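Local coordinates for putative protease (Parabacteroides distasonis ATCC 8503, PDB 3KD4), which is of unknown function but is a putative protease, probably exported across the cytoplasmic membrane, at residues C262-M266 and A267-Y271; T272-D275 and I276-L280; A216-D219 and K220-E224; T207-S210 and G211-L215. All coordinates share one frame; numbering follows the deposited sequence. Where two conformers were deposited one is given.

Interaction 1 (C262-M266 and A267-Y271)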
loop_
_atom_site.group_PDB
_atom_site.type_symbol
_atom_site.label_atom_id
_atom_site.label_comp_id
_atom_site.label_asym_id
_atom_site.label_seq_id
_atom_site.Cartn_x
_atom_site.Cartn_y
_atom_site.Cartn_z
ATOM N N CYS A 262 6.511 -9.842 9.092
ATOM C CA CYS A 262 6.383 -10.848 8.064
ATOM C C CYS A 262 5.145 -10.513 7.237
ATOM O O CYS A 262 4.033 -10.658 7.728
ATOM C CB CYS A 262 6.205 -12.180 8.785
ATOM S SG CYS A 262 6.306 -13.588 7.771
ATOM N N PRO A 263 5.320 -10.056 5.994
ATOM C CA PRO A 263 4.140 -9.602 5.243
ATOM C C PRO A 263 3.244 -10.712 4.632
ATOM O O PRO A 263 3.020 -10.762 3.426
ATOM C CB PRO A 263 4.755 -8.683 4.189
ATOM C CG PRO A 263 6.101 -9.323 3.890
ATOM C CD PRO A 263 6.564 -9.916 5.205
ATOM N N ILE A 264 2.666 -11.541 5.475
ATOM C CA ILE A 264 1.769 -12.593 5.012
ATOM C C ILE A 264 0.349 -12.050 4.972
ATOM O O ILE A 264 -0.177 -11.594 5.994
ATOM C CB ILE A 264 1.842 -13.796 5.905
ATOM C CG1 ILE A 264 3.304 -14.268 5.962
ATOM C CG2 ILE A 264 0.930 -14.911 5.391
ATOM C CD1 ILE A 264 3.558 -15.140 7.092
ATOM N N PRO A 265 -0.271 -12.068 3.770
ATOM C CA PRO A 265 -1.629 -11.563 3.642
ATOM C C PRO A 265 -2.528 -12.314 4.607
ATOM O O PRO A 265 -2.308 -13.517 4.868
ATOM C CB PRO A 265 -2.012 -11.904 2.186
ATOM C CG PRO A 265 -0.695 -12.096 1.480
ATOM C CD PRO A 265 0.237 -12.621 2.492
HETATM N N MSE A 266 -3.541 -11.620 5.107
HETATM C CA MSE A 266 -4.451 -12.228 6.082
HETATM C C MSE A 266 -5.163 -13.439 5.537
HETATM O O MSE A 266 -5.427 -14.392 6.268
HETATM C CB MSE A 266 -5.469 -11.195 6.562
HETATM C CG MSE A 266 -4.853 -10.069 7.390
HETATM SE SE MSE A 266 -6.215 -9.019 8.339
HETATM C CE MSE A 266 -6.973 -8.073 6.800
ATOM N N ALA A 267 -5.500 -13.401 4.251
ATOM C CA ALA A 267 -6.170 -14.522 3.593
ATOM C C ALA A 267 -5.351 -15.799 3.711
ATOM O O ALA A 267 -5.910 -16.890 3.800
ATOM C CB ALA A 267 -6.422 -14.212 2.110
HETATM N N MSE A 268 -4.034 -15.669 3.707
HETATM C CA MSE A 268 -3.140 -16.835 3.769
HETATM C C MSE A 268 -2.977 -17.315 5.189
HETATM O O MSE A 268 -2.281 -18.297 5.437
HETATM C CB MSE A 268 -1.791 -16.512 3.129
HETATM C CG MSE A 268 -1.875 -16.307 1.611
HETATM SE SE MSE A 268 -2.403 -18.024 0.816
HETATM C CE MSE A 268 -4.424 -17.882 0.876
ATOM N N THR A 269 -3.615 -16.644 6.143
ATOM C CA THR A 269 -3.655 -17.174 7.505
ATOM C C THR A 269 -5.111 -17.437 7.941
ATOM O O THR A 269 -5.397 -17.590 9.110
ATOM C CB THR A 269 -2.936 -16.218 8.522
ATOM O OG1 THR A 269 -3.722 -15.046 8.726
ATOM C CG2 THR A 269 -1.575 -15.772 8.012
ATOM N N GLY A 270 -6.044 -17.475 7.012
ATOM C CA GLY A 270 -7.455 -17.609 7.405
ATOM C C GLY A 270 -7.968 -16.472 8.289
ATOM O O GLY A 270 -8.892 -16.674 9.093
ATOM N N TYR A 271 -7.387 -15.285 8.128
ATOM C CA TYR A 271 -7.735 -14.134 8.953
ATOM C C TYR A 271 -7.569 -14.399 10.466
ATOM O O TYR A 271 -8.395 -13.979 11.275
ATOM C CB TYR A 271 -9.170 -13.636 8.636
ATOM C CG TYR A 271 -9.318 -13.237 7.209
ATOM C CD1 TYR A 271 -8.980 -11.959 6.795
ATOM C CD2 TYR A 271 -9.704 -14.161 6.246
ATOM C CE1 TYR A 271 -9.081 -11.581 5.484
ATOM C CE2 TYR A 271 -9.824 -13.788 4.907
ATOM C CZ TYR A 271 -9.485 -12.513 4.536
ATOM O OH TYR A 271 -9.607 -12.131 3.236
#

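Interaction 2 (T272-D275 and I276-L280)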
loop_
_atom_site.group_PDB
_atom_site.type_symbol
_atom_site.label_atom_id
_atom_site.label_comp_id
_atom_site.label_asym_id
_atom_site.label_seq_id
_atom_site.Cartn_x
_atom_site.Cartn_y
_atom_site.Cartn_z
ATOM N N THR A 272 -6.470 -15.041 10.854
ATOM C CA THR A 272 -6.211 -15.040 12.301
ATOM C C THR A 272 -4.720 -14.973 12.566
ATOM O O THR A 272 -3.939 -14.531 11.684
ATOM C CB THR A 272 -6.964 -16.190 13.074
ATOM O OG1 THR A 272 -6.832 -16.020 14.523
ATOM C CG2 THR A 272 -6.457 -17.543 12.622
ATOM N N VAL A 273 -4.374 -15.221 13.818
ATOM C CA VAL A 273 -3.062 -14.947 14.364
ATOM C C VAL A 273 -2.591 -16.182 15.053
ATOM O O VAL A 273 -3.408 -17.011 15.444
ATOM C CB VAL A 273 -3.125 -13.787 15.386
ATOM C CG1 VAL A 273 -3.321 -12.441 14.648
ATOM C CG2 VAL A 273 -4.200 -14.013 16.513
ATOM N N ARG A 274 -1.272 -16.339 15.182
ATOM C CA ARG A 274 -0.755 -17.331 16.095
ATOM C C ARG A 274 -1.107 -16.890 17.497
ATOM O O ARG A 274 -1.431 -15.731 17.761
ATOM C CB ARG A 274 0.752 -17.496 15.990
ATOM C CG ARG A 274 1.189 -18.170 14.698
ATOM C CD ARG A 274 2.701 -18.103 14.575
ATOM N NE ARG A 274 3.134 -16.745 14.280
ATOM C CZ ARG A 274 4.322 -16.234 14.570
ATOM N NH1 ARG A 274 5.287 -16.956 15.140
ATOM N NH2 ARG A 274 4.556 -14.972 14.266
ATOM N N ASP A 275 -1.038 -17.839 18.408
ATOM C CA ASP A 275 -1.148 -17.530 19.796
ATOM C C ASP A 275 -0.217 -16.358 20.142
ATOM O O ASP A 275 0.957 -16.397 19.809
ATOM C CB ASP A 275 -0.737 -18.766 20.556
ATOM C CG ASP A 275 -0.693 -18.534 21.993
ATOM O OD1 ASP A 275 -1.775 -18.614 22.589
ATOM O OD2 ASP A 275 0.405 -18.254 22.504
ATOM N N ILE A 276 -0.731 -15.327 20.815
ATOM C CA ILE A 276 0.012 -14.076 20.928
ATOM C C ILE A 276 1.342 -14.201 21.720
ATOM O O ILE A 276 2.329 -13.542 21.384
ATOM C CB ILE A 276 -0.888 -12.953 21.446
ATOM C CG1 ILE A 276 -1.834 -12.533 20.333
ATOM C CG2 ILE A 276 -0.124 -11.671 21.705
ATOM C CD1 ILE A 276 -1.119 -11.756 19.191
ATOM N N ASP A 277 1.362 -15.051 22.747
ATOM C CA ASP A 277 2.618 -15.344 23.462
ATOM C C ASP A 277 3.659 -16.024 22.559
ATOM O O ASP A 277 4.844 -15.836 22.728
ATOM C CB ASP A 277 2.363 -16.196 24.711
ATOM C CG ASP A 277 1.718 -15.413 25.840
ATOM O OD1 ASP A 277 1.529 -14.164 25.752
ATOM O OD2 ASP A 277 1.370 -16.075 26.844
ATOM N N THR A 278 3.209 -16.819 21.604
ATOM C CA THR A 278 4.091 -17.470 20.649
ATOM C C THR A 278 4.675 -16.440 19.678
ATOM O O THR A 278 5.838 -16.527 19.314
ATOM C CB THR A 278 3.304 -18.501 19.845
ATOM O OG1 THR A 278 2.797 -19.478 20.751
ATOM C CG2 THR A 278 4.152 -19.187 18.803
ATOM N N VAL A 279 3.847 -15.477 19.253
ATOM C CA VAL A 279 4.319 -14.369 18.422
ATOM C C VAL A 279 5.456 -13.692 19.145
ATOM O O VAL A 279 6.560 -13.588 18.616
ATOM C CB VAL A 279 3.205 -13.316 18.109
ATOM C CG1 VAL A 279 3.806 -12.135 17.353
ATOM C CG2 VAL A 279 2.095 -13.944 17.305
ATOM N N LEU A 280 5.164 -13.268 20.366
ATOM C CA LEU A 280 6.124 -12.586 21.241
ATOM C C LEU A 280 7.458 -13.367 21.265
ATOM O O LEU A 280 8.481 -12.835 20.858
ATOM C CB LEU A 280 5.512 -12.396 22.639
ATOM C CG LEU A 280 6.356 -11.728 23.753
ATOM C CD1 LEU A 280 6.627 -10.241 23.463
ATOM C CD2 LEU A 280 5.691 -11.896 25.114
HETATM O O HOH W 1 -1.261 -16.274 24.415
#

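Interaction 3 (A216-D219 and K220-E224). With PO4 (phosphate ion), chain E.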
loop_
_atom_site.group_PDB
_atom_site.type_symbol
_atom_site.label_atom_id
_atom_site.label_comp_id
_atom_site.label_asym_id
_atom_site.label_seq_id
_atom_site.Cartn_x
_atom_site.Cartn_y
_atom_site.Cartn_z
ATOM N N ALA A 216 -15.888 -7.446 14.389
ATOM C CA ALA A 216 -16.128 -8.084 15.720
ATOM C C ALA A 216 -15.672 -9.529 15.683
ATOM O O ALA A 216 -15.077 -10.031 16.638
ATOM C CB ALA A 216 -17.641 -7.998 16.164
ATOM N N THR A 217 -15.933 -10.203 14.573
ATOM C CA THR A 217 -15.398 -11.542 14.426
ATOM C C THR A 217 -13.865 -11.577 14.483
ATOM O O THR A 217 -13.282 -12.430 15.152
ATOM C CB THR A 217 -15.918 -12.208 13.161
ATOM O OG1 THR A 217 -17.340 -12.405 13.352
ATOM C CG2 THR A 217 -15.198 -13.558 12.942
ATOM N N LEU A 218 -13.219 -10.661 13.785
ATOM C CA LEU A 218 -11.766 -10.580 13.834
ATOM C C LEU A 218 -11.280 -10.367 15.271
ATOM O O LEU A 218 -10.379 -11.057 15.762
ATOM C CB LEU A 218 -11.245 -9.479 12.914
ATOM C CG LEU A 218 -9.727 -9.232 12.856
ATOM C CD1 LEU A 218 -8.953 -10.509 12.406
ATOM C CD2 LEU A 218 -9.403 -8.048 11.932
ATOM N N ASP A 219 -11.907 -9.436 15.952
ATOM C CA ASP A 219 -11.544 -9.142 17.317
ATOM C C ASP A 219 -11.664 -10.370 18.219
ATOM O O ASP A 219 -10.775 -10.635 19.018
ATOM C CB ASP A 219 -12.449 -8.054 17.819
ATOM C CG ASP A 219 -11.906 -7.323 19.041
ATOM O OD1 ASP A 219 -10.739 -7.494 19.483
ATOM O OD2 ASP A 219 -12.694 -6.504 19.514
ATOM N N LYS A 220 -12.762 -11.120 18.078
ATOM C CA LYS A 220 -12.981 -12.308 18.925
ATOM C C LYS A 220 -11.867 -13.310 18.705
ATOM O O LYS A 220 -11.372 -13.882 19.640
ATOM C CB LYS A 220 -14.329 -12.978 18.648
ATOM C CG LYS A 220 -15.493 -12.183 19.203
ATOM C CD LYS A 220 -16.885 -12.732 18.771
ATOM C CE LYS A 220 -18.019 -11.709 19.105
ATOM N NZ LYS A 220 -19.354 -12.252 18.703
ATOM N N ARG A 221 -11.500 -13.505 17.452
ATOM C CA ARG A 221 -10.457 -14.445 17.085
ATOM C C ARG A 221 -9.110 -13.947 17.613
ATOM O O ARG A 221 -8.293 -14.747 18.092
ATOM C CB ARG A 221 -10.462 -14.676 15.558
ATOM C CG ARG A 221 -11.793 -15.327 15.075
ATOM C CD ARG A 221 -12.011 -15.386 13.550
ATOM N NE ARG A 221 -11.770 -16.696 12.950
ATOM C CZ ARG A 221 -10.794 -16.934 12.092
ATOM N NH1 ARG A 221 -9.976 -15.963 11.765
ATOM N NH2 ARG A 221 -10.615 -18.126 11.567
ATOM N N LEU A 222 -8.887 -12.634 17.538
ATOM C CA LEU A 222 -7.634 -12.075 18.054
ATOM C C LEU A 222 -7.513 -12.365 19.542
ATOM O O LEU A 222 -6.421 -12.692 20.019
ATOM C CB LEU A 222 -7.538 -10.581 17.800
ATOM C CG LEU A 222 -7.285 -10.158 16.358
ATOM C CD1 LEU A 222 -7.090 -8.667 16.260
ATOM C CD2 LEU A 222 -6.099 -10.879 15.779
ATOM N N LYS A 223 -8.644 -12.275 20.250
ATOM C CA LYS A 223 -8.695 -12.404 21.709
ATOM C C LYS A 223 -8.727 -13.848 22.192
ATOM O O LYS A 223 -8.640 -14.085 23.375
ATOM C CB LYS A 223 -9.891 -11.640 22.288
ATOM C CG LYS A 223 -9.782 -10.107 22.213
ATOM C CD LYS A 223 -11.147 -9.443 22.381
ATOM C CE LYS A 223 -11.100 -7.979 22.914
ATOM N NZ LYS A 223 -10.295 -6.901 22.184
ATOM N N GLU A 224 -8.804 -14.804 21.284
ATOM C CA GLU A 224 -8.844 -16.211 21.646
ATOM C C GLU A 224 -7.611 -16.710 22.405
ATOM O O GLU A 224 -7.768 -17.593 23.205
ATOM C CB GLU A 224 -9.045 -17.104 20.417
ATOM C CG GLU A 224 -10.503 -17.271 19.986
ATOM C CD GLU A 224 -10.650 -17.944 18.621
ATOM O OE1 GLU A 224 -9.641 -18.490 18.104
ATOM O OE2 GLU A 224 -11.776 -17.908 18.056
HETATM P P PO4 E . -21.863 -9.495 19.377
HETATM O O1 PO4 E . -22.487 -10.137 18.144
HETATM O O2 PO4 E . -22.756 -9.723 20.591
HETATM O O3 PO4 E . -20.485 -10.011 19.654
HETATM O O4 PO4 E . -21.754 -7.979 19.297
HETATM O O HOH W 2 -11.940 -4.644 22.359
#

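Interaction 4 (T207-S210 and G211-L215)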
loop_
_atom_site.group_PDB
_atom_site.type_symbol
_atom_site.label_atom_id
_atom_site.label_comp_id
_atom_site.label_asym_id
_atom_site.label_seq_id
_atom_site.Cartn_x
_atom_site.Cartn_y
_atom_site.Cartn_z
ATOM N N THR A 207 -20.140 -11.980 2.908
ATOM C CA THR A 207 -21.244 -12.696 3.514
ATOM C C THR A 207 -21.266 -12.577 5.028
ATOM O O THR A 207 -22.075 -13.239 5.676
ATOM C CB THR A 207 -21.298 -14.189 3.083
ATOM O OG1 THR A 207 -20.161 -14.883 3.562
ATOM C CG2 THR A 207 -21.442 -14.345 1.522
ATOM N N TYR A 208 -20.415 -11.729 5.622
ATOM C CA TYR A 208 -20.626 -11.418 7.026
ATOM C C TYR A 208 -21.982 -10.655 7.159
ATOM O O TYR A 208 -22.449 -10.058 6.216
ATOM C CB TYR A 208 -19.524 -10.511 7.549
ATOM C CG TYR A 208 -18.163 -11.160 7.753
ATOM C CD1 TYR A 208 -17.908 -11.935 8.855
ATOM C CD2 TYR A 208 -17.118 -10.930 6.851
ATOM C CE1 TYR A 208 -16.639 -12.483 9.069
ATOM C CE2 TYR A 208 -15.903 -11.461 7.052
ATOM C CZ TYR A 208 -15.659 -12.208 8.178
ATOM O OH TYR A 208 -14.436 -12.731 8.351
ATOM N N PRO A 209 -22.585 -10.642 8.349
ATOM C CA PRO A 209 -23.858 -9.968 8.529
ATOM C C PRO A 209 -23.763 -8.463 8.288
ATOM O O PRO A 209 -24.759 -7.830 7.894
ATOM C CB PRO A 209 -24.189 -10.237 9.991
ATOM C CG PRO A 209 -23.404 -11.505 10.334
ATOM C CD PRO A 209 -22.167 -11.398 9.531
ATOM N N SER A 210 -22.586 -7.918 8.560
ATOM C CA SER A 210 -22.286 -6.502 8.379
ATOM C C SER A 210 -20.783 -6.295 8.476
ATOM O O SER A 210 -20.052 -7.144 8.997
ATOM C CB SER A 210 -22.973 -5.687 9.481
ATOM O OG SER A 210 -22.361 -5.886 10.751
ATOM N N GLY A 211 -20.325 -5.129 8.046
ATOM C CA GLY A 211 -18.903 -4.735 8.198
ATOM C C GLY A 211 -18.481 -4.754 9.648
ATOM O O GLY A 211 -17.419 -5.226 10.001
ATOM N N LYS A 212 -19.352 -4.250 10.500
ATOM C CA LYS A 212 -19.109 -4.251 11.936
ATOM C C LYS A 212 -18.952 -5.673 12.478
ATOM O O LYS A 212 -18.078 -5.922 13.323
ATOM C CB LYS A 212 -20.270 -3.518 12.629
ATOM C CG LYS A 212 -20.332 -3.572 14.116
ATOM C CD LYS A 212 -21.422 -2.625 14.704
ATOM C CE LYS A 212 -20.953 -1.162 14.725
ATOM N NZ LYS A 212 -22.018 -0.200 15.222
ATOM N N ALA A 213 -19.830 -6.582 12.053
ATOM C CA ALA A 213 -19.755 -7.990 12.449
ATOM C C ALA A 213 -18.447 -8.655 11.965
ATOM O O ALA A 213 -17.855 -9.442 12.690
ATOM C CB ALA A 213 -20.986 -8.805 11.956
ATOM N N ALA A 214 -18.004 -8.316 10.766
ATOM C CA ALA A 214 -16.721 -8.778 10.256
ATOM C C ALA A 214 -15.584 -8.381 11.217
ATOM O O ALA A 214 -14.745 -9.209 11.622
ATOM C CB ALA A 214 -16.480 -8.258 8.846
ATOM N N LEU A 215 -15.562 -7.110 11.598
ATOM C CA LEU A 215 -14.551 -6.590 12.536
ATOM C C LEU A 215 -14.662 -7.227 13.927
ATOM O O LEU A 215 -13.646 -7.570 14.540
ATOM C CB LEU A 215 -14.649 -5.055 12.611
ATOM C CG LEU A 215 -14.319 -4.316 11.300
ATOM C CD1 LEU A 215 -14.626 -2.803 11.373
ATOM C CD2 LEU A 215 -12.856 -4.575 10.866
HETATM O O HOH W 3 -13.628 -12.021 10.870
#

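Interaction 1 (C262-M266 and A267-Y271)
Met-266 (built as selenomethionine) meets Thr-269 and Tyr-271 mainly through its carbonyl oxygen, which gathers the backbone hydrogen bonds of this tight turn. Thr-269 N donates to Met-266 O over 2.9 Å and Tyr-271 N donates to the same oxygen over 2.8 Å, the second bond being the straighter at 161°. The two donors arrive from opposite faces of the carbonyl plane, so the oxygen is gripped from both sides. One residue earlier, Met-268 N reaches Pro-265 O at 3.0 Å with a more bent N-H angle, as in a single turn of 3-10 helix. The hydroxyl of Thr-269 bonds to Thr-272 O further along the chain.

Apolar contacts flank this polar centre. The Tyr-271 ring, its CG held beside the backbone N (chi1 -59°), swings back so that CD1 lies 3.6 Å from Met-266 CB, while Met-266 O stands over one ring face, offset toward the rim. Away from the ring, the Ile-264 branch CG2 packs on Thr-269 CG2 at 3.7 Å and on Met-268 CB at 3.9 Å; this methyl, set anti to the backbone N of Ile-264, is the branch that reaches across. The phenol oxygen of Tyr-271 bonds to a bound glycerol, probably from the crystallisation liquor.

Gly-270 takes a positive phi of 60°, readily available to a residue without a side chain, and its N makes a weak bond to Ala-267 O inside the wider loop closed by Tyr-271 N to Met-266 O. That nested pair is consistent with a Schellman motif, its inner bond weak, following a short 3-10 turn.

Interaction 2 (T272-D275 and I276-L280)
An N-terminal helix cap joins Asp-275 to the first turn of helix 276-282. Its carboxylate oxygen OD2 accepts Thr-278 N at 3.3 Å, the capping bond, and also Thr-278 OG1 at 3.2 Å. Both donors meet OD2 on its anti side but from opposite faces of the carboxylate plane, so one threonine grips one oxygen twice and probably restrains rotation of the group. The side chain can do this because CG stands anti to the backbone N (chi1 175°), which folds the short acid back over the helix end. Aspartate suits an N-cap: its negative charge is probably favoured beside the first-turn N-H groups and the positive end of the helix dipole. Water 1 donates to Asp-275 OD1 over 3.0 Å and accepts weakly from Asp-277 N.

The backbone continues the cap into regular helix, Val-279 N donating to Asp-275 O at 3.1 Å, almost straight out from the carbonyl. Arg-274 and Val-279 hold the positions just before the cap and on the next turn that a hydrophobic staple would occupy; the arginine supplies its aliphatic base, with CB 4.0 Å from Val-279 CG2. That methyl also sits over one face of the guanidinium, 4.0 Å from Arg-274 NH2, since the chain bends at chi3 (-72°). The guanidinium also forms a salt bridge with Glu-289 of helix 287-300 and bonds to Tyr-284 O and Ser-282 OG. Asp-277 points its carboxylate to Ser-230 OG and Glu-229 N, tying this first helical turn to the start of helix 228-238.

Interaction 3 (A216-D219 and K220-E224)
The later turns of helix 211-222 carry an i to i+4 salt bridge on one flank: Lys-223 NZ donates to Asp-219 OD1 at 2.8 Å. The ammonium comes in on the syn side of that oxygen, 24° out of the carboxylate plane. Asp-219 keeps CG anti to its own N (chi1 -161°), leaning toward the following turn, while the lysine runs out and then bends at chi4 (56°) to bring its nitrogen to OD1. The two side chains therefore cross at an angle, and water 2 accepts from Lys-223 NZ while donating only weakly to Asp-219 OD2.

Regular alpha-helical bonding lies beneath: Leu-222 N to Leu-218 O is 2.8 Å, with Lys-220 to Ala-216 and Arg-221 to Thr-217 following the same i to i+4 pattern. The helix is amphipathic, and Leu-218 and Leu-222 make its buried side, resting on Leu-288 of helix 287-300; Leu-218 CD1 lies 4.3 Å from Leu-222 CG. Branched aliphatic residues fit this buried apolar interface, whereas the flexible lysines suit the outer surface.

Thr-217 and Arg-221 lie side by side along another flank, pointing the same way, with CG2 of the threonine 3.7 Å from CD of the arginine. The threonine hydroxyl turns to Ala-213 O one helical turn back; the guanidinium, in the conformer given, probably hydrogen-bonds to Gly-270 O in a neighbouring loop. Lys-220 stretches fully extended past Ala-216 O, which lies 3.4 Å from its CG, and its NZ donates to phosphate O3 over 2.7 Å, an ion probably taken up from the crystallisation liquor.

Interaction 4 (T207-S210 and G211-L215)
Ser-210 is the N-cap of helix 211-222, and with Ala-213 and Ala-214 it carries most of this contact. Its OG accepts Ala-213 N at 2.9 Å, nearly straight at 161°. A chi1 of 71° sets the hydroxyl between the backbone N and the carbonyl carbon, where its oxygen faces the N-H groups of the first turn; a short hydroxyl side chain is well matched to that distance. Ser-210 O takes Ala-214 N, also at 2.9 Å, beginning the run of helical bonds.

Ala-213 turns its methyl back toward the preceding loop and packs on Pro-209, whose CD lies 3.7 Å from Ala-213 CB. The proline ring offers an apolar surface to the alanine methyl.

Ala-214 is small enough to lie directly against an aromatic ring. Its CB stands over one face of Tyr-208 in a CH-pi contact, 3.6 Å from the ring centroid and 19° off the normal, with CD2 as the nearest ring atom to CB. At the far end of the ring, water 3 links Tyr-208 OH, 2.7 Å away, to Ala-214 O.

Tyr-208 also touches Pro-126 and Ala-127, and backbone bonds pair Thr-207 with Leu-128. The helix thus starts just after strand 202-206, close to the loop preceding strand 129-133, while Leu-215 packs on strand 305-312.

Along the chain the order is interaction 4, 3, 1, 2. Interactions 4 and 3 are the start and the later turns of helix 211-222, their centres about 12 Å apart; interactions 1 and 2 follow in series through the loop after strand 260-261 and into helix 276-282, with centres about 13 Å apart. The helix and this later loop pack together: Arg-221, in the conformer given, probably hydrogen-bonds to Gly-270 O and touches Thr-272, and Leu-222 meets Val-273. Interactions 2 and 4, about 24 Å apart between centres, do not touch. Helix 287-300 touches side chains of both interactions 2 and 3, so two helix starts and a turn meet in one part of the fold.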